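Local coordinates for protein 2-oxo-1,2-dihydroquinoline 8-monooxygenase, oxygenase component (Pseudomonas putida, PDB 1Z02) that serves as the Rieske-type oxygenase component of a monooxygenase that hydroxylates 2-oxo-1,2-dihydroquinoline at position 8, carrying a [2Fe-2S] cluster and a separate iron ion, at residues S101-W106 and F112-G117; I68-R71 and K76-A79; T138-E143 and E160-L165; H43-L48 and Y318-D323; G117-I122 and D128-T133. All coordinates share one frame; numbering follows the deposited sequence.

The five contacts run from the cluster-bearing end of a Rieske domain to its junction with the Bet v 1-like domain. Contacts 1 and 5 share G117 and one small sheet; C105 of contact 1 binds the [2Fe-2S] cluster, and the I122 side chain of contact 5 lies about 6 Å from it. Contact 2, centred about 10 Å from contact 1, touches it where V69 meets I103. A79 O of contact 2 probably accepts a hydrogen bond from Y139 N of contact 3. Contact 3, nested in the chain loop closed by contact 4, meets it at W44. Contact 4 lies about 6 Å, centre to centre, from the middle of the chain and joins the two domains.

Contact 1 (S101-W106 and F112-G117). With FES (Fe2/s2 (inorganic) cluster), chain H.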
# COMPACT_ATOMS: atom_id res chain seq x y z
N SER A 101 23.71 30.82 -11.49
CA SER A 101 24.33 29.63 -12.06
C SER A 101 24.30 28.39 -11.17
O SER A 101 24.91 27.38 -11.51
CB SER A 101 25.78 29.94 -12.41
OG SER A 101 26.53 30.19 -11.23
N THR A 102 23.60 28.45 -10.04
CA THR A 102 23.57 27.30 -9.15
C THR A 102 22.21 26.98 -8.57
O THR A 102 21.23 27.69 -8.80
CB THR A 102 24.53 27.51 -7.95
OG1 THR A 102 24.02 28.58 -7.13
CG2 THR A 102 25.92 27.86 -8.43
N ILE A 103 22.16 25.88 -7.83
CA ILE A 103 20.97 25.44 -7.11
C ILE A 103 21.52 24.77 -5.86
O ILE A 103 22.46 23.98 -5.93
CB ILE A 103 20.08 24.44 -7.92
CG1 ILE A 103 18.81 24.15 -7.11
CG2 ILE A 103 20.85 23.15 -8.23
CD1 ILE A 103 17.82 23.25 -7.76
N SER A 104 20.95 25.09 -4.70
CA SER A 104 21.44 24.51 -3.47
C SER A 104 20.45 23.58 -2.83
O SER A 104 19.24 23.65 -3.10
CB SER A 104 21.79 25.60 -2.47
OG SER A 104 22.77 26.47 -3.00
N CYS A 105 20.96 22.68 -1.99
CA CYS A 105 20.10 21.77 -1.28
C CYS A 105 19.62 22.57 -0.08
O CYS A 105 20.42 23.25 0.57
CB CYS A 105 20.87 20.54 -0.81
SG CYS A 105 19.86 19.42 0.19
N TRP A 106 18.33 22.49 0.20
CA TRP A 106 17.72 23.23 1.31
C TRP A 106 18.01 22.67 2.70
O TRP A 106 17.54 23.23 3.69
CB TRP A 106 16.21 23.32 1.12
CG TRP A 106 15.55 22.01 0.80
CD1 TRP A 106 15.45 21.42 -0.43
CD2 TRP A 106 14.89 21.13 1.72
NE1 TRP A 106 14.76 20.23 -0.33
CE2 TRP A 106 14.40 20.03 0.97
CE3 TRP A 106 14.65 21.17 3.10
CZ2 TRP A 106 13.70 18.98 1.57
CZ3 TRP A 106 13.95 20.12 3.69
CH2 TRP A 106 13.48 19.04 2.92
N PHE A 112 25.22 23.07 -6.26
CA PHE A 112 25.66 22.54 -7.54
C PHE A 112 25.55 23.52 -8.70
O PHE A 112 24.64 24.36 -8.75
CB PHE A 112 24.89 21.26 -7.87
CG PHE A 112 24.83 20.30 -6.73
CD1 PHE A 112 23.79 20.35 -5.82
CD2 PHE A 112 25.84 19.37 -6.53
CE1 PHE A 112 23.76 19.50 -4.71
CE2 PHE A 112 25.82 18.51 -5.44
CZ PHE A 112 24.78 18.58 -4.52
N ASP A 113 26.48 23.41 -9.64
CA ASP A 113 26.51 24.26 -10.82
C ASP A 113 25.46 23.75 -11.80
O ASP A 113 25.46 22.58 -12.16
CB ASP A 113 27.89 24.22 -11.46
CG ASP A 113 28.00 25.17 -12.61
OD1 ASP A 113 27.69 26.32 -12.47
OD2 ASP A 113 28.41 24.78 -13.69
N LEU A 114 24.57 24.64 -12.23
CA LEU A 114 23.51 24.26 -13.16
C LEU A 114 24.01 23.67 -14.46
O LEU A 114 23.37 22.79 -15.03
CB LEU A 114 22.63 25.47 -13.47
CG LEU A 114 21.75 25.98 -12.33
CD1 LEU A 114 21.04 27.25 -12.77
CD2 LEU A 114 20.75 24.92 -11.93
N GLU A 115 25.15 24.14 -14.94
CA GLU A 115 25.70 23.67 -16.20
C GLU A 115 26.40 22.33 -16.15
O GLU A 115 26.13 21.45 -16.96
CB GLU A 115 26.69 24.69 -16.75
CG GLU A 115 27.31 24.25 -18.05
CD GLU A 115 26.70 24.96 -19.21
OE1 GLU A 115 26.83 26.20 -19.25
OE2 GLU A 115 26.09 24.31 -20.08
N THR A 116 27.33 22.18 -15.22
CA THR A 116 28.13 20.97 -15.12
C THR A 116 27.68 20.02 -14.03
O THR A 116 28.06 18.85 -14.04
CB THR A 116 29.61 21.32 -14.86
OG1 THR A 116 29.75 21.96 -13.58
CG2 THR A 116 30.11 22.27 -15.94
N GLY A 117 26.92 20.53 -13.07
CA GLY A 117 26.43 19.72 -11.98
C GLY A 117 27.45 19.57 -10.86
O GLY A 117 27.15 18.96 -9.83
FE1 FES H . 22.76 17.83 3.34
FE2 FES H . 21.60 18.10 0.98
S1 FES H . 23.11 19.38 1.85
S2 FES H . 21.12 16.54 2.47
O HOH W 1 28.57 28.38 -10.65
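The carboxylate of D113, which faces S101 across the beta hairpin of strands 102-104 and 110-113, is gripped at OD2 by two donors of T116. The hydroxyl of T116 uses the anti lone pair of this oxygen, while T116 N approaches D113 OD2 from above the carboxylate plane at 3.2 Å, forming an Asx motif where the chain leaves the strand. The other oxygen turns toward S101: a water donates to D113 OD1 and also bonds S101 OG, linking the two side chains at the surface. S101 O and D113 OD1 are both acceptors and make no bond, although only 3.1 Å apart. Instead S101 O accepts a hydrogen bond from L114 N at 2.9 Å, nearly straight (172°).

Further along, I103 and F112 are the hydrogen-bonded antiparallel pair; F112 N lies 2.9 Å from I103 O, and the return bond from I103 N to F112 O is more bent (148°). L114 crosses I103 at about a right angle, its CD2 4.1 Å from I103 CB, and both pack on L80 of strand 76-81. The hairpin carries one side of the Rieske cluster site. Just beyond strand 102-104, C105 turns its sulfur anti to the backbone N (chi1 176°), and C105 SG binds FE2, the iron it shares with C84, at 2.3 Å.

Contact 2 (I68-R71 and K76-A79)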
# COMPACT_ATOMS: atom_id res chain seq x y z
N ILE A 68 14.55 14.13 -11.48
CA ILE A 68 15.13 15.28 -12.17
C ILE A 68 14.54 16.60 -11.70
O ILE A 68 13.34 16.72 -11.50
CB ILE A 68 14.87 15.15 -13.69
CG1 ILE A 68 15.50 13.86 -14.23
CG2 ILE A 68 15.44 16.36 -14.43
CD1 ILE A 68 15.12 13.50 -15.67
N VAL A 69 15.39 17.60 -11.53
CA VAL A 69 14.95 18.92 -11.12
C VAL A 69 15.33 19.92 -12.21
O VAL A 69 16.44 19.87 -12.75
CB VAL A 69 15.59 19.32 -9.77
CG1 VAL A 69 17.10 19.29 -9.88
CG2 VAL A 69 15.09 20.71 -9.34
N LEU A 70 14.40 20.80 -12.55
CA LEU A 70 14.65 21.80 -13.59
C LEU A 70 14.49 23.22 -13.07
O LEU A 70 13.68 23.48 -12.17
CB LEU A 70 13.69 21.61 -14.78
CG LEU A 70 13.64 20.28 -15.54
CD1 LEU A 70 12.76 19.29 -14.80
CD2 LEU A 70 13.09 20.53 -16.92
N ARG A 71 15.27 24.13 -13.63
CA ARG A 71 15.21 25.54 -13.26
C ARG A 71 15.47 26.40 -14.48
O ARG A 71 16.33 26.08 -15.30
CB ARG A 71 16.24 25.88 -12.19
CG ARG A 71 16.19 27.36 -11.77
CD ARG A 71 17.38 27.79 -10.95
NE ARG A 71 17.27 29.20 -10.59
CZ ARG A 71 18.29 29.96 -10.17
NH1 ARG A 71 18.09 31.23 -9.86
NH2 ARG A 71 19.51 29.45 -10.08
N LYS A 76 16.94 30.43 -20.00
CA LYS A 76 17.40 29.08 -20.29
C LYS A 76 17.08 28.07 -19.18
O LYS A 76 17.25 28.36 -18.00
CB LYS A 76 18.90 29.09 -20.57
CG LYS A 76 19.43 27.77 -21.10
CD LYS A 76 20.92 27.83 -21.38
CE LYS A 76 21.44 26.48 -21.89
NZ LYS A 76 22.91 26.50 -22.12
N VAL A 77 16.62 26.89 -19.58
CA VAL A 77 16.27 25.83 -18.63
C VAL A 77 17.40 24.81 -18.46
O VAL A 77 18.00 24.36 -19.43
CB VAL A 77 15.01 25.05 -19.09
CG1 VAL A 77 14.68 23.96 -18.09
CG2 VAL A 77 13.84 25.99 -19.22
N PHE A 78 17.67 24.46 -17.20
CA PHE A 78 18.71 23.48 -16.89
C PHE A 78 18.09 22.31 -16.15
O PHE A 78 17.10 22.47 -15.44
CB PHE A 78 19.81 24.10 -16.02
CG PHE A 78 20.57 25.20 -16.70
CD1 PHE A 78 20.05 26.49 -16.76
CD2 PHE A 78 21.78 24.93 -17.33
CE1 PHE A 78 20.73 27.50 -17.43
CE2 PHE A 78 22.47 25.94 -18.01
CZ PHE A 78 21.94 27.22 -18.06
N ALA A 79 18.66 21.12 -16.32
CA ALA A 79 18.14 19.94 -15.64
C ALA A 79 19.29 19.18 -14.97
O ALA A 79 20.33 18.98 -15.58
CB ALA A 79 17.42 19.05 -16.64
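The phenyl ring of F78 meets the opposite strand of a beta hairpin at its edge, where R71 O lies near the ring plane, 4.0 Å from F78 CD1. The hairpin, strands 66-73 and 76-81, is part of an antiparallel sheet in the Rieske domain. Neither face of the ring is covered by the strand that carries R71; L114, just past strand 110-113, touches the ring. The other flat group, the guanidinium of R71, is carried away from F78 by a fully extended side chain, to a salt bridge with D56 and a hydrogen bond from NH2 to T99 O.

R71 and F78 face each other as the hydrogen-bonded pair of the hairpin. The axes of the short segments 68-71 and 76-79 run at 161°, nearly antiparallel. F78 N reaches R71 O at 2.8 Å, and R71 N returns a bond to F78 O of 3.1 Å that lies in the carbonyl plane. At the next pair, L70 with A79, the backbones approach without such bonds, and L70 CA comes within 3.1 Å of F78 O in a CA-H...O contact.

L70 and A79 turn to the sheet face opposite the F78 ring. That face is buried against strands 141-144 and 147-152, with L70 on I148 and V150, and A79 on V141. L70 CD2 touches V77 CG1 at 4.0 Å, the two side chains crossing obliquely. The CG2 branch of I68 reaches along the same face, and I68 CG2 meets A79 CB at 4.0 Å.

Contact 3 (T138-E143 and E160-L165); sequences TYPVHE and EDVPPL
L165 places a methyl squarely over one face of the H142 imidazole: L165 CD2 stands 3.6 Å from the ring centroid and only 14° off the ring normal, a CH-pi contact. The neighbouring methylene also bears on the ring, with L165 CB 3.5 Å from H142 ND1. Both groups are brought together by their torsions, since the imidazole lies anti to the H142 backbone N (chi1 -175°) and L165 CG is likewise anti to its own N (chi1 166°). A second, smaller meeting lies two to three residues earlier in each segment, where the ring corner of P140 fits between the two methyls of V162; P140 CG is 4.0 Å from V162 CG2 and 4.1 Å from V162 CG1.

A water adds a polar link beside the ring. It bonds H142 ND1 at 2.7 Å and accepts a weak bond from L165 N at 3.3 Å. With a serine in place of H142, the CD2 methyl of L165 would probably lose the flat surface it rests on, and the water would be left without its imidazole partner.

H142 belongs to strand 141-144, at one margin of a three-stranded antiparallel sheet in the Rieske domain. Residues 160-165 lie in the long connection that leaves this sheet after strand 147-152 and leads to strand 196-206 of the other domain. The connection is thus laid against the sheet it has just left. Behind the first shell stands W44 of strand 43-49, whose side chain touches P140, H142, V162 and L165 alike; its indole NE1 donates to P163 O.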
# COMPACT_ATOMS: atom_id res chain seq x y z
N THR A 138 23.95 15.72 -14.99
CA THR A 138 23.29 16.78 -15.74
C THR A 138 22.50 16.12 -16.86
O THR A 138 22.90 15.08 -17.38
CB THR A 138 24.28 17.77 -16.41
OG1 THR A 138 25.07 17.07 -17.38
CG2 THR A 138 25.19 18.41 -15.38
N TYR A 139 21.37 16.72 -17.23
CA TYR A 139 20.56 16.17 -18.32
C TYR A 139 20.36 17.24 -19.39
O TYR A 139 19.82 18.31 -19.12
CB TYR A 139 19.22 15.69 -17.78
CG TYR A 139 19.38 14.65 -16.70
CD1 TYR A 139 19.35 15.00 -15.35
CD2 TYR A 139 19.66 13.32 -17.02
CE1 TYR A 139 19.60 14.06 -14.36
CE2 TYR A 139 19.91 12.37 -16.04
CZ TYR A 139 19.88 12.75 -14.71
OH TYR A 139 20.13 11.82 -13.74
N PRO A 140 20.79 16.94 -20.62
CA PRO A 140 20.65 17.90 -21.72
C PRO A 140 19.20 18.33 -21.91
O PRO A 140 18.30 17.49 -21.89
CB PRO A 140 21.17 17.13 -22.93
CG PRO A 140 22.19 16.22 -22.35
CD PRO A 140 21.51 15.74 -21.07
N VAL A 141 18.99 19.62 -22.10
CA VAL A 141 17.65 20.15 -22.31
C VAL A 141 17.52 20.79 -23.67
O VAL A 141 18.42 21.48 -24.15
CB VAL A 141 17.30 21.22 -21.26
CG1 VAL A 141 15.94 21.84 -21.57
CG2 VAL A 141 17.29 20.60 -19.87
N HIS A 142 16.37 20.57 -24.30
CA HIS A 142 16.07 21.16 -25.58
C HIS A 142 14.63 21.65 -25.55
O HIS A 142 13.69 20.86 -25.67
CB HIS A 142 16.27 20.14 -26.71
CG HIS A 142 16.10 20.73 -28.07
ND1 HIS A 142 16.70 20.22 -29.19
CD2 HIS A 142 15.39 21.79 -28.51
CE1 HIS A 142 16.37 20.93 -30.25
NE2 HIS A 142 15.57 21.89 -29.86
N GLU A 143 14.46 22.96 -25.37
CA GLU A 143 13.14 23.58 -25.32
C GLU A 143 12.79 24.16 -26.69
O GLU A 143 13.61 24.84 -27.31
CB GLU A 143 13.14 24.69 -24.27
CG GLU A 143 11.78 25.35 -24.05
CD GLU A 143 11.82 26.39 -22.96
OE1 GLU A 143 10.74 26.82 -22.50
OE2 GLU A 143 12.93 26.78 -22.57
N GLU A 160 29.35 13.82 -25.35
CA GLU A 160 29.63 13.78 -26.78
C GLU A 160 28.74 12.80 -27.55
O GLU A 160 28.61 12.90 -28.77
CB GLU A 160 31.10 13.44 -27.03
CG GLU A 160 31.51 12.05 -26.60
CD GLU A 160 32.90 11.68 -27.09
OE1 GLU A 160 33.12 11.71 -28.32
OE2 GLU A 160 33.76 11.35 -26.24
N ASP A 161 28.13 11.85 -26.85
CA ASP A 161 27.28 10.85 -27.49
C ASP A 161 25.80 11.23 -27.55
O ASP A 161 25.00 10.52 -28.16
CB ASP A 161 27.43 9.51 -26.78
CG ASP A 161 28.79 8.86 -27.00
OD1 ASP A 161 29.02 7.77 -26.44
OD2 ASP A 161 29.62 9.45 -27.73
N VAL A 162 25.43 12.34 -26.92
CA VAL A 162 24.03 12.77 -26.92
C VAL A 162 23.59 13.16 -28.33
O VAL A 162 24.14 14.08 -28.95
CB VAL A 162 23.80 13.96 -25.96
CG1 VAL A 162 22.32 14.36 -25.99
CG2 VAL A 162 24.22 13.55 -24.55
N PRO A 163 22.58 12.45 -28.86
CA PRO A 163 22.02 12.67 -30.20
C PRO A 163 21.06 13.84 -30.29
O PRO A 163 20.57 14.34 -29.27
CB PRO A 163 21.33 11.34 -30.49
CG PRO A 163 20.73 11.02 -29.15
CD PRO A 163 21.88 11.33 -28.19
N PRO A 164 20.77 14.31 -31.51
CA PRO A 164 19.84 15.44 -31.70
C PRO A 164 18.46 15.00 -31.22
O PRO A 164 18.13 13.82 -31.27
CB PRO A 164 19.86 15.67 -33.21
CG PRO A 164 21.19 15.13 -33.64
CD PRO A 164 21.37 13.90 -32.79
N LEU A 165 17.66 15.96 -30.76
CA LEU A 165 16.31 15.67 -30.29
C LEU A 165 15.49 15.04 -31.43
O LEU A 165 14.67 14.15 -31.21
CB LEU A 165 15.65 16.96 -29.80
CG LEU A 165 14.13 16.96 -29.57
CD1 LEU A 165 13.78 16.05 -28.40
CD2 LEU A 165 13.68 18.39 -29.32
O HOH W 2 18.98 18.72 -29.49

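Contact 4 (H43-L48 and Y318-D323)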
# COMPACT_ATOMS: atom_id res chain seq x y z
N HIS A 43 17.41 8.49 -23.84
CA HIS A 43 16.48 8.94 -24.87
C HIS A 43 15.88 10.29 -24.48
O HIS A 43 15.93 10.67 -23.31
CB HIS A 43 15.33 7.92 -25.05
CG HIS A 43 15.67 6.78 -25.96
ND1 HIS A 43 16.17 5.58 -25.49
CD2 HIS A 43 15.56 6.64 -27.30
CE1 HIS A 43 16.35 4.75 -26.51
NE2 HIS A 43 15.98 5.37 -27.62
N TRP A 44 15.33 11.00 -25.46
CA TRP A 44 14.71 12.30 -25.19
C TRP A 44 13.26 12.09 -24.80
O TRP A 44 12.57 11.25 -25.38
CB TRP A 44 14.76 13.22 -26.43
CG TRP A 44 16.11 13.79 -26.77
CD1 TRP A 44 17.04 13.25 -27.62
CD2 TRP A 44 16.68 15.01 -26.28
NE1 TRP A 44 18.16 14.06 -27.67
CE2 TRP A 44 17.96 15.14 -26.86
CE3 TRP A 44 16.23 16.00 -25.39
CZ2 TRP A 44 18.80 16.23 -26.60
CZ3 TRP A 44 17.06 17.08 -25.13
CH2 TRP A 44 18.33 17.19 -25.73
N TYR A 45 12.79 12.85 -23.81
CA TYR A 45 11.41 12.77 -23.35
C TYR A 45 10.91 14.17 -23.03
O TYR A 45 11.69 15.05 -22.70
CB TYR A 45 11.28 11.95 -22.06
CG TYR A 45 11.52 10.47 -22.19
CD1 TYR A 45 12.76 9.92 -21.91
CD2 TYR A 45 10.48 9.62 -22.57
CE1 TYR A 45 12.98 8.55 -22.01
CE2 TYR A 45 10.69 8.24 -22.68
CZ TYR A 45 11.94 7.72 -22.40
OH TYR A 45 12.16 6.36 -22.51
N PRO A 46 9.59 14.39 -23.13
CA PRO A 46 9.04 15.71 -22.82
C PRO A 46 9.02 15.77 -21.28
O PRO A 46 8.61 14.81 -20.62
CB PRO A 46 7.65 15.66 -23.45
CG PRO A 46 7.27 14.21 -23.31
CD PRO A 46 8.55 13.51 -23.71
N ALA A 47 9.49 16.87 -20.71
CA ALA A 47 9.52 17.01 -19.26
C ALA A 47 8.39 17.89 -18.72
O ALA A 47 7.69 17.52 -17.77
CB ALA A 47 10.87 17.57 -18.81
N LEU A 48 8.24 19.06 -19.32
CA LEU A 48 7.22 20.01 -18.89
C LEU A 48 6.88 20.95 -20.03
O LEU A 48 7.66 21.09 -20.96
CB LEU A 48 7.75 20.86 -17.72
CG LEU A 48 8.09 20.22 -16.38
CD1 LEU A 48 8.91 21.18 -15.54
CD2 LEU A 48 6.81 19.83 -15.66
N TYR A 318 4.33 8.34 -23.62
CA TYR A 318 3.90 7.51 -22.50
C TYR A 318 5.20 7.37 -21.71
O TYR A 318 5.83 6.32 -21.66
CB TYR A 318 3.41 6.15 -23.03
CG TYR A 318 2.56 6.29 -24.28
CD1 TYR A 318 3.15 6.39 -25.54
CD2 TYR A 318 1.17 6.38 -24.21
CE1 TYR A 318 2.38 6.59 -26.68
CE2 TYR A 318 0.38 6.58 -25.36
CZ TYR A 318 1.00 6.69 -26.59
OH TYR A 318 0.25 6.90 -27.73
N VAL A 319 5.59 8.49 -21.11
CA VAL A 319 6.83 8.58 -20.36
C VAL A 319 6.85 7.78 -19.07
O VAL A 319 6.07 8.03 -18.16
CB VAL A 319 7.17 10.05 -20.04
CG1 VAL A 319 8.57 10.13 -19.43
CG2 VAL A 319 7.06 10.90 -21.33
N PRO A 320 7.75 6.80 -18.98
CA PRO A 320 7.81 6.01 -17.75
C PRO A 320 8.25 6.85 -16.56
O PRO A 320 9.16 7.68 -16.68
CB PRO A 320 8.80 4.89 -18.10
CG PRO A 320 9.65 5.47 -19.17
CD PRO A 320 8.70 6.31 -19.99
N ILE A 321 7.57 6.66 -15.44
CA ILE A 321 7.89 7.37 -14.21
C ILE A 321 8.59 6.35 -13.32
O ILE A 321 9.73 6.57 -12.87
CB ILE A 321 6.62 7.90 -13.52
CG1 ILE A 321 5.95 8.94 -14.42
CG2 ILE A 321 6.98 8.50 -12.17
CD1 ILE A 321 4.62 9.42 -13.92
N THR A 322 7.89 5.25 -13.06
CA THR A 322 8.43 4.13 -12.30
C THR A 322 8.08 2.97 -13.22
O THR A 322 7.77 3.18 -14.40
CB THR A 322 7.76 3.93 -10.91
OG1 THR A 322 6.35 3.69 -11.08
CG2 THR A 322 7.98 5.15 -10.03
N ASP A 323 8.12 1.74 -12.73
CA ASP A 323 7.78 0.62 -13.58
C ASP A 323 6.28 0.36 -13.61
O ASP A 323 5.83 -0.53 -14.33
CB ASP A 323 8.53 -0.63 -13.13
CG ASP A 323 8.17 -1.06 -11.72
OD1 ASP A 323 7.78 -0.20 -10.90
OD2 ASP A 323 8.28 -2.26 -11.43
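The side chains of Y45 and V319 run alongside each other, pointing opposite ways, the valine lying obliquely to the phenol ring, with V319 CG1 3.7 Å from Y45 CD2. They belong to different domains: Y45 to strand 43-49 of the Rieske domain, and V319 to strand 313-320 of the large antiparallel sheet in the Bet v 1-like domain that holds the iron site. The two short strand segments run almost perpendicular, with an angle of 99° between their directions and a closest axis approach of 8.0 Å. They meet through side chains, not as neighbours in a sheet.

Both methyls of the V319 fork touch the tyrosine ring. CG1 is anti to the backbone N (chi1 -172°); the other branch, with V319 CG2 3.9 Å from Y45 CD2, also reaches P46. P320 crosses the Y45 side chain at about a right angle, with P320 CD 3.9 Å from Y45 CE2.

The ring of Y45 is thus flanked on its CD2-CE2 side by two consecutive residues, V319 and P320, while its hydroxyl reaches on to bond F40 O. Around this buried patch, W329 of strand 325-335 packs on both P46 and V319, and I63 of strand 58-63 also touches V319. On the Rieske side, A47 and L48 both pair with I148 in a classic beta bulge, immediately after the contacting residues. P46 and V319 reach toward each other, and P46 CD comes within 3.8 Å of V319 CG2.

Contact 5 (G117-I122 and D128-T133); sequences GKLVTI and DKLIGT
I131 is the wedge on the tightly packed side of this contact, set against the strand of residues 119-122. Its CG2 branch, anti to the backbone N, presses on the chain, with I131 CG2 3.5 Å from V120 O. The other branch turns toward I122: I131 CD1 lies 3.8 Å from I122 N, and I131 CG1 touches I122 CG1 at 4.0 Å. Next to it L119 fits against L130, its CD2 methyl 4.0 Å from L130 CG. Replacing I131 by a glycine would probably open a gap beside V120 and I122 and leave the I122 side chain freer to turn, about 6 Å from the [2Fe-2S] cluster.

Residues 128-133 form two overlapping beta turns, type I from D128 to I131 and type II from L130 to T133, in the Rieske domain. An Asx turn starts the first, D128 OD2 accepting from L130 N. In the second, L130 O is gripped by both T133 N and T133 OG1, the hydroxyl at 2.7 Å from L130 O. G132, at positive phi, donates its N to L119 O at 2.9 Å, in a bent bond (133°).

Toward solvent the contact thins out: K118 only brushes the turn, K118 CD lying 4.1 Å from G132 O. The second subunit covers other parts, where its A389 N bonds D128 OD1, its N277 bonds T121 OG1, and its S17 bonds T133 OG1.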
# COMPACT_ATOMS: atom_id res chain seq x y z
N GLY A 117 26.92 20.53 -13.07
CA GLY A 117 26.43 19.72 -11.98
C GLY A 117 27.45 19.57 -10.86
O GLY A 117 27.15 18.96 -9.83
N LYS A 118 28.65 20.11 -11.06
CA LYS A 118 29.71 20.02 -10.06
C LYS A 118 29.35 20.65 -8.71
O LYS A 118 28.64 21.65 -8.64
CB LYS A 118 31.00 20.67 -10.57
CG LYS A 118 32.18 20.53 -9.60
CD LYS A 118 33.43 21.23 -10.09
CE LYS A 118 33.31 22.74 -10.00
NZ LYS A 118 34.59 23.42 -10.37
N LEU A 119 29.86 20.04 -7.64
CA LEU A 119 29.65 20.55 -6.28
C LEU A 119 30.59 21.74 -6.18
O LEU A 119 31.80 21.58 -6.04
CB LEU A 119 30.04 19.48 -5.25
CG LEU A 119 29.94 19.88 -3.77
CD1 LEU A 119 28.52 20.29 -3.45
CD2 LEU A 119 30.38 18.72 -2.88
N VAL A 120 30.03 22.95 -6.27
CA VAL A 120 30.86 24.15 -6.22
C VAL A 120 31.13 24.69 -4.83
O VAL A 120 32.06 25.47 -4.63
CB VAL A 120 30.24 25.27 -7.08
CG1 VAL A 120 30.12 24.80 -8.52
CG2 VAL A 120 28.88 25.66 -6.54
N THR A 121 30.33 24.28 -3.85
CA THR A 121 30.53 24.73 -2.48
C THR A 121 29.47 24.12 -1.58
O THR A 121 28.56 23.45 -2.07
CB THR A 121 30.43 26.27 -2.38
OG1 THR A 121 30.87 26.71 -1.09
CG2 THR A 121 29.00 26.72 -2.61
N ILE A 122 29.61 24.32 -0.28
CA ILE A 122 28.64 23.85 0.71
C ILE A 122 28.41 25.06 1.63
O ILE A 122 29.32 25.49 2.34
CB ILE A 122 29.18 22.67 1.56
CG1 ILE A 122 29.51 21.48 0.66
CG2 ILE A 122 28.13 22.24 2.58
CD1 ILE A 122 30.26 20.39 1.35
N ASP A 128 35.39 22.51 2.83
CA ASP A 128 35.45 21.06 2.96
C ASP A 128 36.16 20.45 1.75
O ASP A 128 35.97 20.89 0.63
CB ASP A 128 34.05 20.48 3.07
CG ASP A 128 34.06 19.08 3.63
OD1 ASP A 128 34.11 18.96 4.87
OD2 ASP A 128 34.04 18.11 2.84
N LYS A 129 36.97 19.42 1.99
CA LYS A 129 37.72 18.77 0.93
C LYS A 129 36.85 18.11 -0.15
O LYS A 129 37.31 17.86 -1.26
CB LYS A 129 38.66 17.71 1.52
CG LYS A 129 37.95 16.52 2.15
CD LYS A 129 38.82 15.27 2.10
CE LYS A 129 39.65 15.06 3.35
NZ LYS A 129 38.88 14.51 4.49
N LEU A 130 35.59 17.82 0.18
CA LEU A 130 34.71 17.17 -0.79
C LEU A 130 34.38 18.08 -1.95
O LEU A 130 34.21 17.62 -3.08
CB LEU A 130 33.41 16.71 -0.11
CG LEU A 130 32.48 15.88 -1.00
CD1 LEU A 130 33.12 14.53 -1.29
CD2 LEU A 130 31.15 15.71 -0.33
N ILE A 131 34.30 19.38 -1.68
CA ILE A 131 33.96 20.36 -2.69
C ILE A 131 34.82 20.25 -3.95
O ILE A 131 36.05 20.17 -3.88
CB ILE A 131 34.07 21.80 -2.12
CG1 ILE A 131 33.09 21.96 -0.95
CG2 ILE A 131 33.79 22.83 -3.21
CD1 ILE A 131 33.21 23.27 -0.21
N GLY A 132 34.16 20.23 -5.11
CA GLY A 132 34.85 20.11 -6.38
C GLY A 132 35.27 18.71 -6.80
O GLY A 132 35.62 18.50 -7.96
N THR A 133 35.22 17.75 -5.88
CA THR A 133 35.63 16.38 -6.18
C THR A 133 34.51 15.51 -6.76
O THR A 133 34.74 14.35 -7.11
CB THR A 133 36.22 15.66 -4.94
OG1 THR A 133 35.18 15.31 -4.03
CG2 THR A 133 37.21 16.57 -4.24